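PDB 5DMD: flagellar assembly factor FliW from Geobacillus thermodenitrificans, which probably binds CsrA, so relieving its repression of flagellin translation, and probably binds flagellin during flagellar assembly. Local coordinates for residues A[101-106]-A[137-142]; A[65-70]-A[107-112]; A[34-39]-A[47-52]. The protein carries 1 engineered substitution. One frame throughout, in Å; residues are numbered along the deposited sequence. Where two conformers were deposited one is given.

Contact 1. Residues A[101-106]-A[137-142]; sequences PFDDTT and RLFPEK
A single antiparallel bridge, the non-hydrogen-bonded pair Thr106 and Arg137, starts this contact at the edge of the FliW beta sheet; beyond it the 3-10 turn 102-104 and the C-terminal tail 137-142 are held by a surface salt-bridge network. Arg137 is its hub. CB and CG rise on the same face of the sheet as Thr106, and Thr106 CG2 lies 4.2 Å from Arg137 CG. The chain then bends at chi3 (58°), swinging NE back toward its own tail, where it donates to Phe139 O. Arg137 NH1 runs almost straight (174°) to Asp104 OD1 at 3.0 Å, within the guanidinium plane although above that of the carboxylate, and also donates to water 2. NH2 bonds Pro140 O and forms a looser salt bridge to Asp103 OD2. Water 1 lies over one face of the guanidinium and Glu141 OE2 over the opposite one. A long side chain ending in a flat, many-donor cation suits this place, meeting carboxylates and carbonyls at once; an alanine here would remove the bridges to Asp103 and Asp104 and probably loosen the tail from the turn, and without the bonds to Phe139 O and Pro140 O the tail's own bend is likely to slacken. Lys142 brings a second cation tip to tip with Asp103, though the place of its NZ is uncertain. On the apolar side Phe139 CE2 meets Phe102 CE1 at 3.7 Å, the ring planes 72° apart. In the backbone, Leu138 N donates to Thr105 O at 3.1 Å, and water 1 ties that same oxygen to Asp103 O and Phe139 N.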
loop_
_atom_site.group_PDB
_atom_site.type_symbol
_atom_site.label_atom_id
_atom_site.label_comp_id
_atom_site.label_asym_id
_atom_site.label_seq_id
_atom_site.Cartn_x
_atom_site.Cartn_y
_atom_site.Cartn_z
ATOM N N PRO A 101 16.906 -7.122 11.871
ATOM C CA PRO A 101 17.454 -6.315 10.775
ATOM C C PRO A 101 16.497 -6.235 9.599
ATOM O O PRO A 101 15.586 -7.051 9.483
ATOM C CB PRO A 101 18.739 -7.064 10.408
ATOM C CG PRO A 101 18.497 -8.498 10.797
ATOM C CD PRO A 101 17.371 -8.519 11.811
ATOM N N PHE A 102 16.697 -5.257 8.713
ATOM C CA PHE A 102 15.738 -5.030 7.639
ATOM C C PHE A 102 15.596 -6.243 6.728
ATOM O O PHE A 102 14.542 -6.428 6.110
ATOM C CB PHE A 102 16.142 -3.820 6.800
ATOM C CG PHE A 102 15.171 -3.515 5.701
ATOM C CD1 PHE A 102 15.518 -3.715 4.375
ATOM C CD2 PHE A 102 13.907 -3.047 5.999
ATOM C CE1 PHE A 102 14.619 -3.446 3.371
ATOM C CE2 PHE A 102 13.003 -2.775 4.997
ATOM C CZ PHE A 102 13.357 -2.977 3.685
ATOM N N ASP A 103 16.631 -7.082 6.636
ATOM C CA ASP A 103 16.622 -8.199 5.704
ATOM C C ASP A 103 15.617 -9.276 6.086
ATOM O O ASP A 103 15.433 -10.221 5.315
ATOM C CB ASP A 103 18.020 -8.820 5.635
ATOM C CG ASP A 103 18.205 -9.700 4.425
ATOM O OD1 ASP A 103 18.198 -9.150 3.306
ATOM O OD2 ASP A 103 18.362 -10.934 4.591
ATOM N N ASP A 104 14.975 -9.177 7.248
ATOM C CA ASP A 104 13.915 -10.094 7.641
ATOM C C ASP A 104 12.530 -9.531 7.348
ATOM O O ASP A 104 11.526 -10.120 7.756
ATOM C CB ASP A 104 14.041 -10.449 9.125
ATOM C CG ASP A 104 15.230 -11.346 9.410
ATOM O OD1 ASP A 104 15.791 -11.927 8.452
ATOM O OD2 ASP A 104 15.614 -11.453 10.595
ATOM N N THR A 105 12.461 -8.394 6.658
ATOM C CA THR A 105 11.182 -7.749 6.384
ATOM C C THR A 105 10.347 -8.609 5.439
ATOM O O THR A 105 10.873 -9.273 4.537
ATOM C CB THR A 105 11.441 -6.377 5.769
ATOM O OG1 THR A 105 12.048 -5.535 6.763
ATOM C CG2 THR A 105 10.163 -5.719 5.246
ATOM N N THR A 106 9.034 -8.603 5.660
ATOM C CA THR A 106 8.093 -9.326 4.820
ATOM C C THR A 106 7.069 -8.370 4.228
ATOM O O THR A 106 6.902 -7.240 4.689
ATOM C CB THR A 106 7.356 -10.417 5.609
ATOM O OG1 THR A 106 6.635 -9.827 6.699
ATOM C CG2 THR A 106 8.343 -11.440 6.150
ATOM N N ARG A 137 8.888 -13.076 2.606
ATOM C CA ARG A 137 10.179 -12.407 2.736
ATOM C C ARG A 137 10.560 -11.662 1.460
ATOM O O ARG A 137 10.451 -12.188 0.350
ATOM C CB ARG A 137 11.294 -13.407 3.062
ATOM C CG ARG A 137 11.340 -13.898 4.499
ATOM C CD ARG A 137 12.485 -14.911 4.713
ATOM N NE ARG A 137 13.789 -14.350 4.378
ATOM C CZ ARG A 137 14.561 -13.688 5.231
ATOM N NH1 ARG A 137 14.172 -13.452 6.475
ATOM N NH2 ARG A 137 15.741 -13.231 4.820
ATOM N N LEU A 138 11.068 -10.440 1.641
ATOM C CA LEU A 138 11.615 -9.679 0.522
ATOM C C LEU A 138 12.963 -10.220 0.074
ATOM O O LEU A 138 13.372 -9.979 -1.064
ATOM C CB LEU A 138 11.792 -8.211 0.914
ATOM C CG LEU A 138 10.590 -7.282 0.749
ATOM C CD1 LEU A 138 9.416 -7.700 1.631
ATOM C CD2 LEU A 138 11.023 -5.857 1.075
ATOM N N PHE A 139 13.689 -10.897 0.960
ATOM C CA PHE A 139 15.047 -11.327 0.681
ATOM C C PHE A 139 15.188 -12.821 0.925
ATOM O O PHE A 139 14.483 -13.392 1.766
ATOM C CB PHE A 139 16.046 -10.586 1.588
ATOM C CG PHE A 139 15.973 -9.090 1.457
ATOM C CD1 PHE A 139 16.713 -8.427 0.490
ATOM C CD2 PHE A 139 15.175 -8.349 2.305
ATOM C CE1 PHE A 139 16.640 -7.050 0.364
ATOM C CE2 PHE A 139 15.096 -6.971 2.185
ATOM C CZ PHE A 139 15.832 -6.322 1.214
ATOM N N PRO A 140 16.089 -13.483 0.205
ATOM C CA PRO A 140 16.318 -14.906 0.471
ATOM C C PRO A 140 16.840 -15.118 1.885
ATOM O O PRO A 140 17.347 -14.209 2.540
ATOM C CB PRO A 140 17.360 -15.307 -0.580
ATOM C CG PRO A 140 18.018 -14.032 -0.975
ATOM C CD PRO A 140 16.984 -12.955 -0.840
ATOM N N GLU A 141 16.670 -16.336 2.371
ATOM C CA GLU A 141 17.170 -16.672 3.694
ATOM C C GLU A 141 18.697 -16.637 3.699
ATOM O O GLU A 141 19.343 -17.084 2.749
ATOM C CB GLU A 141 16.688 -18.074 4.058
ATOM C CG GLU A 141 15.213 -18.143 4.432
ATOM C CD GLU A 141 14.926 -17.574 5.810
ATOM O OE1 GLU A 141 13.777 -17.711 6.281
ATOM O OE2 GLU A 141 15.845 -17.006 6.435
ATOM N N LYS A 142 19.285 -16.070 4.757
ATOM C CA LYS A 142 20.734 -16.139 4.885
ATOM C C LYS A 142 21.214 -17.145 5.913
ATOM O O LYS A 142 22.315 -17.670 5.765
ATOM C CB LYS A 142 21.360 -14.791 5.246
ATOM C CG LYS A 142 21.366 -13.751 4.155
ATOM C CD LYS A 142 22.272 -12.615 4.591
ATOM C CE LYS A 142 21.661 -11.839 5.729
ATOM N NZ LYS A 142 20.608 -10.943 5.240
HETATM O O HOH W 1 13.179 -10.814 3.945
HETATM O O HOH W 2 11.886 -13.297 8.020
#

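Contact 2. Residues A[65-70]-A[107-112]; sequences SYFPTY and ANLQAP
Tyr70 OH is the best-held polar atom, gripped by one hydrogen bond across the contact: it donates to Leu109 O at 2.7 Å, in the carbonyl plane and on a lone pair. Pro112 closes round the same hydroxyl with carbon alone, Pro112 CG lying 3.4 Å from Tyr70 OH. The type I turn from Phe67 to Tyr70, closed by Tyr70 N to Phe67 O, presents both aromatic side chains to strand 106-116. With CG anti to the backbone N (chi1 -169°), the Tyr70 ring slides past Leu109 in the opposite direction, Tyr70 CE1 coming 3.7 Å from Leu109 CB.

Leu109 suits its place between the two rings because it is branched. Leu109 CD1 stands over a face of Phe67, 4.1 Å from the ring centroid, as a CH-pi contact, while CD2 lies over a face of Tyr70 toward the rim. Tyr66 CB lies over the opposite face of Phe67, toward its rim. Ala107, small enough to admit the ring, sets its CB 3.7 Å from Phe67 CE2. Val94 of strand 90-97 and Tyr132 also border Tyr70.

The loop thus covers the strand with apolar surface, and tyrosine rather than phenylalanine suits position 70 because its hydroxyl satisfies a carbonyl in this buried setting.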
loop_
_atom_site.group_PDB
_atom_site.type_symbol
_atom_site.label_atom_id
_atom_site.label_comp_id
_atom_site.label_asym_id
_atom_site.label_seq_id
_atom_site.Cartn_x
_atom_site.Cartn_y
_atom_site.Cartn_z
ATOM N N SER A 65 9.127 -4.837 -7.655
ATOM C CA SER A 65 10.536 -4.594 -7.369
ATOM C C SER A 65 11.165 -5.746 -6.597
ATOM O O SER A 65 12.363 -6.014 -6.745
ATOM C CB SER A 65 10.679 -3.284 -6.595
ATOM O OG SER A 65 9.903 -3.311 -5.408
ATOM N N TYR A 66 10.379 -6.439 -5.770
ATOM C CA TYR A 66 10.864 -7.565 -4.989
ATOM C C TYR A 66 10.187 -8.879 -5.344
ATOM O O TYR A 66 10.721 -9.936 -4.995
ATOM C CB TYR A 66 10.658 -7.311 -3.483
ATOM C CG TYR A 66 11.575 -6.254 -2.893
ATOM C CD1 TYR A 66 11.198 -4.918 -2.892
ATOM C CD2 TYR A 66 12.805 -6.592 -2.360
ATOM C CE1 TYR A 66 12.024 -3.945 -2.355
ATOM C CE2 TYR A 66 13.644 -5.626 -1.826
ATOM C CZ TYR A 66 13.245 -4.305 -1.827
ATOM O OH TYR A 66 14.064 -3.332 -1.298
ATOM N N PHE A 67 9.045 -8.841 -6.034
ATOM C CA PHE A 67 8.217 -10.015 -6.300
ATOM C C PHE A 67 7.845 -9.951 -7.770
ATOM O O PHE A 67 6.721 -9.566 -8.134
ATOM C CB PHE A 67 6.992 -10.029 -5.389
ATOM C CG PHE A 67 7.344 -10.051 -3.931
ATOM C CD1 PHE A 67 7.876 -11.207 -3.352
ATOM C CD2 PHE A 67 7.216 -8.912 -3.163
ATOM C CE1 PHE A 67 8.209 -11.234 -2.013
ATOM C CE2 PHE A 67 7.556 -8.932 -1.820
ATOM C CZ PHE A 67 8.057 -10.089 -1.251
ATOM N N PRO A 68 8.780 -10.311 -8.644
ATOM C CA PRO A 68 8.593 -10.047 -10.076
ATOM C C PRO A 68 7.460 -10.810 -10.715
ATOM O O PRO A 68 6.966 -10.355 -11.752
ATOM C CB PRO A 68 9.933 -10.444 -10.698
ATOM C CG PRO A 68 10.657 -11.218 -9.639
ATOM C CD PRO A 68 10.154 -10.732 -8.327
ATOM N N THR A 69 7.039 -11.952 -10.167
ATOM C CA THR A 69 5.925 -12.696 -10.738
ATOM C C THR A 69 4.592 -12.387 -10.065
ATOM O O THR A 69 3.606 -13.082 -10.339
ATOM C CB THR A 69 6.182 -14.204 -10.681
ATOM O OG1 THR A 69 6.358 -14.614 -9.316
ATOM C CG2 THR A 69 7.405 -14.572 -11.495
ATOM N N TYR A 70 4.539 -11.377 -9.196
ATOM C CA TYR A 70 3.287 -11.020 -8.536
ATOM C C TYR A 70 2.217 -10.737 -9.575
ATOM O O TYR A 70 2.366 -9.835 -10.403
ATOM C CB TYR A 70 3.499 -9.785 -7.668
ATOM C CG TYR A 70 2.346 -9.467 -6.729
ATOM C CD1 TYR A 70 1.837 -10.428 -5.865
ATOM C CD2 TYR A 70 1.794 -8.199 -6.701
ATOM C CE1 TYR A 70 0.788 -10.126 -5.004
ATOM C CE2 TYR A 70 0.759 -7.890 -5.844
ATOM C CZ TYR A 70 0.264 -8.854 -4.993
ATOM O OH TYR A 70 -0.764 -8.530 -4.136
ATOM N N ALA A 107 6.375 -8.854 3.203
ATOM C CA ALA A 107 5.268 -8.143 2.581
ATOM C C ALA A 107 4.003 -8.993 2.625
ATOM O O ALA A 107 4.058 -10.222 2.535
ATOM C CB ALA A 107 5.588 -7.829 1.118
ATOM N N ASN A 108 2.851 -8.327 2.755
ATOM C CA ASN A 108 1.551 -8.996 2.679
ATOM C C ASN A 108 1.084 -8.957 1.228
ATOM O O ASN A 108 0.506 -7.966 0.774
ATOM C CB ASN A 108 0.535 -8.357 3.628
ATOM C CG ASN A 108 -0.787 -9.119 3.668
ATOM O OD1 ASN A 108 -1.135 -9.833 2.728
ATOM N ND2 ASN A 108 -1.515 -8.993 4.773
ATOM N N LEU A 109 1.338 -10.047 0.496
ATOM C CA LEU A 109 0.912 -10.148 -0.895
ATOM C C LEU A 109 -0.567 -10.493 -1.040
ATOM O O LEU A 109 -1.122 -10.341 -2.140
ATOM C CB LEU A 109 1.784 -11.170 -1.632
ATOM C CG LEU A 109 3.283 -10.876 -1.606
ATOM C CD1 LEU A 109 4.013 -11.878 -2.487
ATOM C CD2 LEU A 109 3.574 -9.446 -2.042
ATOM N N GLN A 110 -1.229 -10.922 0.039
ATOM C CA GLN A 110 -2.655 -11.220 -0.030
ATOM C C GLN A 110 -3.519 -9.969 -0.095
ATOM O O GLN A 110 -4.651 -10.045 -0.582
ATOM C CB GLN A 110 -3.085 -12.050 1.186
ATOM C CG GLN A 110 -4.480 -12.653 1.060
ATOM C CD GLN A 110 -5.033 -13.161 2.385
ATOM O OE1 GLN A 110 -4.302 -13.328 3.359
ATOM N NE2 GLN A 110 -6.335 -13.423 2.417
ATOM N N ALA A 111 -3.027 -8.823 0.376
ATOM C CA ALA A 111 -3.866 -7.640 0.578
ATOM C C ALA A 111 -3.212 -6.391 0.004
ATOM O O ALA A 111 -2.863 -5.462 0.741
ATOM C CB ALA A 111 -4.213 -7.459 2.055
ATOM N N PRO A 112 -3.093 -6.307 -1.319
ATOM C CA PRO A 112 -2.476 -5.125 -1.930
ATOM C C PRO A 112 -3.328 -3.867 -1.808
ATOM O O PRO A 112 -4.563 -3.913 -1.705
ATOM C CB PRO A 112 -2.320 -5.532 -3.404
ATOM C CG PRO A 112 -3.441 -6.476 -3.630
ATOM C CD PRO A 112 -3.566 -7.264 -2.338
#

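Contact 3. Residues A[34-39]-A[47-52]; sequences QFVLLQ and ILQSVN. Engineered in segment 34-39: Gln39 (natural residue Pro).
Side chains alternate across the hairpin of strands 34-39 and 45-50, with Phe35, Leu37, Leu48 and Ser50 on one face and Val36, Leu38, Ile47 and Gln49 on the other. The short strand axes run antiparallel at 147°, so the two strands are twisted against each other. On the first face Phe35 and Leu48 cross obliquely. Leu48 CG, anti to its backbone N (chi1 -178°), comes within 3.6 Å of Phe35 CD2, and CD2 of the leucine stands over one face of the ring, toward its rim. The ring leans across the partner strand, Phe35 CE2 lying 3.9 Å from Ser50 CB. Leu37 points the same way as Leu48 and lies beside it, the two CD1 methyls 3.7 Å apart; the branched tip of Leu48 can thus meet the flat ring of Phe35 and the methyl of Leu37 together.

On the other face Val36 and Gln49 stand side by side, with Val36 CG1 3.9 Å from Gln49 CB. Leu38 crosses Gln49 obliquely, packing CD1 on its aliphatic stem. The Gln49 chain bends at chi2 (69°), so that NE2 donates, in the plane of its amide, to Ser50 O, and also bonds Pro54 O, while OE1 accepts from Lys7 N.

Two reciprocal pairs of backbone bonds, Val36 with Gln49 and Leu38 with Ile47, hold the register. Val51 N to Gln34 O (3.1 Å) adds a fifth bond beyond the second strand's end. There Ser50 OG accepts from Asn52 N in an ST turn and also bonds Glu32.

Strand 20-21 pairs outside 34-39, bringing Phe22 edge-to-face with Phe35, and strand 57-61 flanks 45-50. Leu37 touches Ile115 and Leu48 touches Ile113 of strand 106-116, while loop residues Thr6, Tyr8 and His9 line the opposite face.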
loop_
_atom_site.group_PDB
_atom_site.type_symbol
_atom_site.label_atom_id
_atom_site.label_comp_id
_atom_site.label_asym_id
_atom_site.label_seq_id
_atom_site.Cartn_x
_atom_site.Cartn_y
_atom_site.Cartn_z
ATOM N N GLN A 34 -8.947 9.249 3.925
ATOM C CA GLN A 34 -8.094 10.202 3.227
ATOM C C GLN A 34 -6.642 9.895 3.544
ATOM O O GLN A 34 -6.242 9.914 4.718
ATOM C CB GLN A 34 -8.423 11.633 3.646
ATOM C CG GLN A 34 -9.742 12.135 3.104
ATOM C CD GLN A 34 -10.243 13.343 3.862
ATOM O OE1 GLN A 34 -10.476 14.398 3.279
ATOM N NE2 GLN A 34 -10.405 13.197 5.170
ATOM N N PHE A 35 -5.857 9.625 2.502
ATOM C CA PHE A 35 -4.438 9.331 2.644
ATOM C C PHE A 35 -3.636 10.119 1.622
ATOM O O PHE A 35 -4.127 10.505 0.558
ATOM C CB PHE A 35 -4.160 7.838 2.409
ATOM C CG PHE A 35 -4.615 6.956 3.522
ATOM C CD1 PHE A 35 -5.917 6.474 3.567
ATOM C CD2 PHE A 35 -3.731 6.587 4.526
ATOM C CE1 PHE A 35 -6.329 5.647 4.618
ATOM C CE2 PHE A 35 -4.136 5.777 5.575
ATOM C CZ PHE A 35 -5.435 5.301 5.618
ATOM N N VAL A 36 -2.381 10.348 1.952
ATOM C CA VAL A 36 -1.418 10.877 0.998
ATOM C C VAL A 36 -0.268 9.885 0.914
ATOM O O VAL A 36 0.025 9.168 1.877
ATOM C CB VAL A 36 -0.926 12.299 1.376
ATOM C CG1 VAL A 36 -0.318 12.319 2.772
ATOM C CG2 VAL A 36 0.052 12.850 0.349
ATOM N N LEU A 37 0.355 9.810 -0.259
ATOM C CA LEU A 37 1.488 8.926 -0.498
ATOM C C LEU A 37 2.756 9.762 -0.466
ATOM O O LEU A 37 2.914 10.679 -1.275
ATOM C CB LEU A 37 1.352 8.211 -1.841
ATOM C CG LEU A 37 0.452 6.974 -1.933
ATOM C CD1 LEU A 37 -0.982 7.256 -1.500
ATOM C CD2 LEU A 37 0.474 6.426 -3.349
ATOM N N LEU A 38 3.659 9.440 0.459
ATOM C CA LEU A 38 4.856 10.237 0.695
ATOM C C LEU A 38 6.089 9.379 0.484
ATOM O O LEU A 38 6.313 8.416 1.222
ATOM C CB LEU A 38 4.856 10.818 2.109
ATOM C CG LEU A 38 3.620 11.584 2.556
ATOM C CD1 LEU A 38 3.691 11.884 4.047
ATOM C CD2 LEU A 38 3.531 12.893 1.751
ATOM N N GLN A 39 6.905 9.751 -0.497
ATOM C CA GLN A 39 8.129 9.011 -0.758
ATOM C C GLN A 39 9.073 9.101 0.436
ATOM O O GLN A 39 9.251 10.167 1.037
ATOM C CB GLN A 39 8.806 9.545 -2.019
ATOM C CG GLN A 39 8.032 9.234 -3.294
ATOM C CD GLN A 39 8.856 9.439 -4.551
ATOM O OE1 GLN A 39 9.144 10.572 -4.941
ATOM N NE2 GLN A 39 9.238 8.340 -5.191
ATOM N N ILE A 47 5.288 5.976 1.931
ATOM C CA ILE A 47 4.451 5.937 3.129
ATOM C C ILE A 47 3.010 6.229 2.736
ATOM O O ILE A 47 2.715 7.284 2.154
ATOM C CB ILE A 47 4.922 6.938 4.194
ATOM C CG1 ILE A 47 6.395 6.707 4.524
ATOM C CG2 ILE A 47 4.062 6.785 5.449
ATOM C CD1 ILE A 47 6.686 5.289 4.989
ATOM N N LEU A 48 2.107 5.308 3.068
ATOM C CA LEU A 48 0.672 5.572 2.987
ATOM C C LEU A 48 0.280 6.271 4.285
ATOM O O LEU A 48 0.128 5.628 5.323
ATOM C CB LEU A 48 -0.082 4.256 2.797
ATOM C CG LEU A 48 -1.597 4.377 2.645
ATOM C CD1 LEU A 48 -1.948 5.104 1.347
ATOM C CD2 LEU A 48 -2.234 2.991 2.704
ATOM N N GLN A 49 0.119 7.596 4.230
ATOM C CA GLN A 49 -0.009 8.437 5.421
ATOM C C GLN A 49 -1.434 8.956 5.559
ATOM O O GLN A 49 -1.934 9.649 4.667
ATOM C CB GLN A 49 0.950 9.625 5.320
ATOM C CG GLN A 49 0.817 10.638 6.448
ATOM C CD GLN A 49 1.279 10.086 7.781
ATOM O OE1 GLN A 49 2.430 9.679 7.938
ATOM N NE2 GLN A 49 0.360 10.035 8.743
ATOM N N SER A 50 -2.080 8.648 6.680
ATOM C CA SER A 50 -3.387 9.222 6.957
ATOM C C SER A 50 -3.282 10.736 7.114
ATOM O O SER A 50 -2.381 11.249 7.781
ATOM C CB SER A 50 -3.948 8.635 8.253
ATOM O OG SER A 50 -5.087 9.377 8.656
ATOM N N VAL A 51 -4.235 11.455 6.511
ATOM C CA VAL A 51 -4.341 12.908 6.649
ATOM C C VAL A 51 -4.955 13.324 7.974
ATOM O O VAL A 51 -4.824 14.487 8.376
ATOM C CB VAL A 51 -5.160 13.381 5.431
ATOM C CG1 VAL A 51 -5.540 14.854 5.523
ATOM C CG2 VAL A 51 -4.404 13.114 4.163
ATOM N N ASN A 52 -5.588 12.395 8.691
ATOM C CA ASN A 52 -6.254 12.718 9.943
ATOM C C ASN A 52 -5.566 12.154 11.175
ATOM O O ASN A 52 -5.747 12.706 12.264
ATOM C CB ASN A 52 -7.700 12.205 9.911
ATOM C CG ASN A 52 -8.514 12.877 8.843
ATOM O OD1 ASN A 52 -8.820 14.063 8.949
ATOM N ND2 ASN A 52 -8.859 12.134 7.794
#

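Contacts 1 and 2 adjoin, their centres about 14 Å apart, and their segments alternate along the chain. They meet where Leu138 CD1 lies 3.6 Å from Ala107 N and Phe139 CZ lies 3.8 Å from Tyr66 CE2, so the tail packs against the 65-70 loop as well as the 101-106 turn. Contact 3 stands apart, its centre about 20 Å from that of contact 2 and about 25 Å from that of contact 1, without touching either. It nevertheless shares the curled antiparallel sheet with contact 2, on the opposite side of the chain's centre. Strand 106-116 connects them, passing from the loop-covered end of contact 2 to Ile113 and Ile115, which pack on Leu48 and Leu37 of contact 3.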